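Local coordinates for protein Cas13d (uncultured Ruminococcus sp, PDB 6IV9) that binds CRISPR RNA as a Cas13d effector and uses two HEPN domains for CRISPR RNA maturation and target RNA cleavage, at residues Y212-D226 with K233-F245. The protein carries 2 engineered substitutions. Numbering follows the deposited sequence.
Sequences YLSARNTYEVFTHPD and KVKGNIKKSLSKF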
# COMPACT_ATOMS: atom_id res chain seq x y z
N TYR A 212 8.79 14.90 18.58
CA TYR A 212 8.85 16.30 19.08
C TYR A 212 8.58 17.32 17.97
O TYR A 212 8.64 18.50 18.26
CB TYR A 212 10.20 16.59 19.74
CG TYR A 212 10.41 15.93 21.07
CD1 TYR A 212 9.36 15.70 21.93
CD2 TYR A 212 11.67 15.52 21.46
CE1 TYR A 212 9.54 15.09 23.15
CE2 TYR A 212 11.87 14.91 22.68
CZ TYR A 212 10.81 14.69 23.53
OH TYR A 212 11.02 14.08 24.74
N LEU A 213 8.37 16.87 16.74
CA LEU A 213 8.05 17.81 15.64
C LEU A 213 6.59 18.22 15.76
O LEU A 213 5.81 17.46 16.29
CB LEU A 213 8.29 17.14 14.29
CG LEU A 213 9.73 16.74 13.97
CD1 LEU A 213 9.80 16.01 12.65
CD2 LEU A 213 10.63 17.95 13.95
N SER A 214 6.27 19.40 15.30
CA SER A 214 4.85 19.77 15.28
C SER A 214 4.61 20.61 14.03
O SER A 214 5.36 21.55 13.83
CB SER A 214 4.45 20.50 16.50
OG SER A 214 3.13 20.98 16.35
N ALA A 215 3.52 20.34 13.32
CA ALA A 215 3.15 21.10 12.10
C ALA A 215 2.67 22.49 12.51
O ALA A 215 2.45 23.30 11.65
CB ALA A 215 2.11 20.37 11.30
N ARG A 216 2.51 22.72 13.80
CA ARG A 216 2.04 24.02 14.33
C ARG A 216 3.24 24.95 14.54
O ARG A 216 3.03 26.09 14.92
CB ARG A 216 1.19 23.82 15.58
CG ARG A 216 -0.23 23.37 15.26
CD ARG A 216 -1.04 22.89 16.44
NE ARG A 216 -0.44 21.72 17.05
CZ ARG A 216 -0.15 20.60 16.41
NH1 ARG A 216 -0.47 20.45 15.14
NH2 ARG A 216 0.47 19.63 17.05
N ASN A 217 4.44 24.44 14.31
CA ASN A 217 5.66 25.28 14.40
C ASN A 217 6.17 25.56 12.99
O ASN A 217 6.33 24.64 12.21
CB ASN A 217 6.79 24.60 15.15
CG ASN A 217 6.51 24.44 16.62
OD1 ASN A 217 5.78 25.23 17.19
ND2 ASN A 217 7.05 23.40 17.22
N THR A 218 6.43 26.83 12.69
CA THR A 218 7.02 27.19 11.39
C THR A 218 8.51 26.82 11.42
O THR A 218 9.03 26.53 12.48
CB THR A 218 6.97 28.70 11.14
OG1 THR A 218 7.77 29.29 12.16
CG2 THR A 218 5.57 29.27 11.15
N TYR A 219 9.16 26.90 10.27
CA TYR A 219 10.60 26.57 10.20
C TYR A 219 11.39 27.53 11.10
O TYR A 219 12.32 27.12 11.73
CB TYR A 219 11.07 26.57 8.75
CG TYR A 219 12.50 26.18 8.52
CD1 TYR A 219 12.94 24.89 8.74
CD2 TYR A 219 13.43 27.10 8.09
CE1 TYR A 219 14.25 24.53 8.54
CE2 TYR A 219 14.75 26.76 7.88
CZ TYR A 219 15.16 25.46 8.10
OH TYR A 219 16.45 25.11 7.89
N GLU A 220 10.96 28.78 11.14
CA GLU A 220 11.66 29.79 11.96
C GLU A 220 11.61 29.38 13.43
O GLU A 220 12.64 29.39 14.07
CB GLU A 220 10.98 31.13 11.78
CG GLU A 220 11.36 32.15 12.82
CD GLU A 220 12.71 32.78 12.58
OE1 GLU A 220 13.20 33.47 13.48
OE2 GLU A 220 13.26 32.58 11.50
N VAL A 221 10.44 28.99 13.91
CA VAL A 221 10.33 28.55 15.33
C VAL A 221 11.17 27.29 15.54
O VAL A 221 11.80 27.18 16.58
CB VAL A 221 8.87 28.31 15.73
CG1 VAL A 221 8.78 27.65 17.09
CG2 VAL A 221 8.07 29.59 15.70
N PHE A 222 11.16 26.38 14.58
CA PHE A 222 11.91 25.11 14.69
C PHE A 222 13.41 25.38 14.81
O PHE A 222 14.03 24.74 15.60
CB PHE A 222 11.68 24.28 13.43
CG PHE A 222 12.43 22.99 13.33
CD1 PHE A 222 12.31 22.02 14.30
CD2 PHE A 222 13.23 22.72 12.24
CE1 PHE A 222 12.97 20.82 14.19
CE2 PHE A 222 13.91 21.52 12.13
CZ PHE A 222 13.77 20.57 13.11
N THR A 223 13.94 26.27 13.99
CA THR A 223 15.39 26.56 13.96
C THR A 223 15.81 27.56 15.04
O THR A 223 16.99 27.59 15.34
CB THR A 223 15.85 26.88 12.53
OG1 THR A 223 15.10 28.00 12.09
CG2 THR A 223 15.63 25.73 11.58
N HIS A 224 14.88 28.33 15.58
CA HIS A 224 15.20 29.31 16.65
C HIS A 224 14.19 29.13 17.79
O HIS A 224 13.44 30.06 18.03
CB HIS A 224 15.11 30.73 16.11
CG HIS A 224 15.92 30.96 14.89
ND1 HIS A 224 17.27 31.06 14.93
CD2 HIS A 224 15.57 31.12 13.61
CE1 HIS A 224 17.73 31.26 13.73
NE2 HIS A 224 16.71 31.30 12.90
N PRO A 225 14.19 27.99 18.50
CA PRO A 225 13.24 27.76 19.56
C PRO A 225 13.37 28.77 20.71
O PRO A 225 12.37 29.11 21.29
CB PRO A 225 13.51 26.33 20.04
CG PRO A 225 14.84 25.96 19.47
CD PRO A 225 15.10 26.89 18.31
N ASP A 226 14.60 29.17 21.02
CA ASP A 226 14.86 30.09 22.16
C ASP A 226 14.17 31.44 21.94
O ASP A 226 13.66 31.97 22.90
CB ASP A 226 16.35 30.18 22.46
CG ASP A 226 16.93 28.94 23.12
OD1 ASP A 226 18.15 28.76 23.06
OD2 ASP A 226 16.17 28.18 23.69
N LYS A 233 10.37 23.49 28.64
CA LYS A 233 10.39 22.05 28.31
C LYS A 233 10.22 21.91 26.79
O LYS A 233 10.90 21.08 26.20
CB LYS A 233 9.27 21.31 29.06
CG LYS A 233 8.92 19.92 28.55
CD LYS A 233 10.05 18.90 28.61
CE LYS A 233 9.56 17.46 28.62
NZ LYS A 233 10.56 16.51 28.08
N VAL A 234 9.32 22.70 26.21
CA VAL A 234 9.03 22.65 24.75
C VAL A 234 10.28 23.08 23.98
O VAL A 234 10.63 22.41 23.01
CB VAL A 234 7.83 23.53 24.38
CG1 VAL A 234 7.81 23.86 22.89
CG2 VAL A 234 6.52 22.90 24.79
N LYS A 235 10.92 24.16 24.41
CA LYS A 235 12.12 24.66 23.71
C LYS A 235 13.17 23.56 23.69
O LYS A 235 13.74 23.30 22.64
CB LYS A 235 12.63 25.94 24.37
CG LYS A 235 11.83 27.19 24.04
CD LYS A 235 12.42 28.43 24.64
CE LYS A 235 11.59 29.66 24.34
NZ LYS A 235 12.25 30.90 24.80
N GLY A 236 13.39 22.89 24.80
CA GLY A 236 14.39 21.81 24.84
C GLY A 236 14.01 20.67 23.93
O GLY A 236 14.89 20.10 23.31
N ASN A 237 12.72 20.36 23.87
CA ASN A 237 12.20 19.27 23.01
C ASN A 237 12.49 19.61 21.55
O ASN A 237 12.94 18.75 20.83
CB ASN A 237 10.70 19.10 23.22
CG ASN A 237 10.38 18.29 24.46
OD1 ASN A 237 11.26 17.70 25.06
ND2 ASN A 237 9.12 18.28 24.84
N ILE A 238 12.24 20.84 21.16
CA ILE A 238 12.50 21.27 19.77
C ILE A 238 14.00 21.12 19.48
O ILE A 238 14.33 20.63 18.42
CB ILE A 238 11.99 22.69 19.53
CG1 ILE A 238 10.46 22.74 19.62
CG2 ILE A 238 12.49 23.20 18.20
CD1 ILE A 238 9.89 24.12 19.59
N LYS A 239 14.86 21.50 20.42
CA LYS A 239 16.32 21.41 20.21
C LYS A 239 16.74 19.95 20.02
O LYS A 239 17.61 19.71 19.23
CB LYS A 239 17.06 22.04 21.38
CG LYS A 239 16.88 23.54 21.49
CD LYS A 239 18.19 24.29 21.51
CE LYS A 239 18.09 25.60 22.25
NZ LYS A 239 16.93 25.59 23.16
N LYS A 240 16.13 19.04 20.76
CA LYS A 240 16.47 17.61 20.60
C LYS A 240 16.14 17.18 19.17
O LYS A 240 16.93 16.48 18.59
CB LYS A 240 15.65 16.77 21.58
CG LYS A 240 16.02 16.90 23.04
CD LYS A 240 15.58 15.67 23.81
CE LYS A 240 15.62 15.83 25.31
NZ LYS A 240 15.87 14.52 25.97
N SER A 241 14.98 17.59 18.65
CA SER A 241 14.59 17.18 17.28
C SER A 241 15.44 17.92 16.25
O SER A 241 15.78 17.32 15.27
CB SER A 241 13.11 17.37 17.05
OG SER A 241 12.77 18.73 17.03
N LEU A 242 15.77 19.18 16.50
CA LEU A 242 16.62 19.95 15.56
C LEU A 242 17.96 19.23 15.41
O LEU A 242 18.44 19.10 14.31
CB LEU A 242 16.83 21.34 16.17
CG LEU A 242 17.53 22.36 15.28
CD1 LEU A 242 16.91 22.40 13.91
CD2 LEU A 242 17.50 23.73 15.92
N SER A 243 18.51 18.76 16.51
CA SER A 243 19.81 18.07 16.48
C SER A 243 19.69 16.78 15.66
O SER A 243 20.58 16.50 14.88
CB SER A 243 20.28 17.86 17.89
OG SER A 243 21.26 16.86 17.95
N LYS A 244 18.60 16.04 15.84
CA LYS A 244 18.35 14.80 15.05
C LYS A 244 18.15 15.17 13.58
O LYS A 244 18.58 14.42 12.74
CB LYS A 244 17.18 14.02 15.65
CG LYS A 244 17.51 13.27 16.93
CD LYS A 244 18.30 12.04 16.64
CE LYS A 244 18.44 11.10 17.82
NZ LYS A 244 17.96 9.74 17.50
N PHE A 245 17.51 16.30 13.31
CA PHE A 245 17.24 16.75 11.92
C PHE A 245 18.58 16.99 11.20
O PHE A 245 18.76 16.55 10.10
CB PHE A 245 16.41 18.03 11.98
CG PHE A 245 16.10 18.71 10.67
CD1 PHE A 245 15.16 18.21 9.81
CD2 PHE A 245 16.71 19.91 10.34
CE1 PHE A 245 14.86 18.86 8.63
CE2 PHE A 245 16.41 20.56 9.16
CZ PHE A 245 15.48 20.04 8.31
O HOH W 1 10.16 20.30 16.80
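F222 is a knob that fits among I238, S241, L242 and F245 of helix 233-245. Its CG is anti to the backbone N, and this chi1 (176°) brings the ring up against that helix. L242 CD1 lies over one face of the ring, 3.9 Å from the F222 centroid, a CH-pi contact. The edge of F222 points at the face of F245 in a T-shaped stack, with planes at 82°. S241 OG sits at another part of the F222 edge, 3.5 Å from F222 CE1. I238 CG2 approaches the F222 ring obliquely and touches P225 CB at 3.8 Å. The backbone O of F222 is buried beneath I238 and L242 and has no hydrogen-bond partner.

Y212 packs on one flank of the helix. The N237 amide stacks nearly parallel over the Y212 ring, and N237 CB is 3.9 Å from the Y212 centroid. K233 NZ gives N237 OD1 a weak bond. With an alanine here instead of Y212, the N237 amide would probably lose its stacking partner and be freer to turn. A water donates to both Y212 O and S241 OG. S241 OG donates to I238 O, which fixes its direction.

The opposite flank is polar. K235 runs extended past P225, and its NZ donates to D226 O at 2.6 Å. S228 O is a second acceptor for K235 NZ. K239 NZ meets D226 OD2 at 2.8 Å, a salt bridge from above the carboxylate plane.

Beyond this shell, F222 stacks on Y278 of helix 267-291, and L213 touches L281. T218 N-caps helix 219-223, its side chain accepting from V221 N. Helices 219-223 and 233-245 form a near-orthogonal pair (93°) joined by a loop, with segment 212-226 lying against helix 267-291, probably part of a HEPN domain.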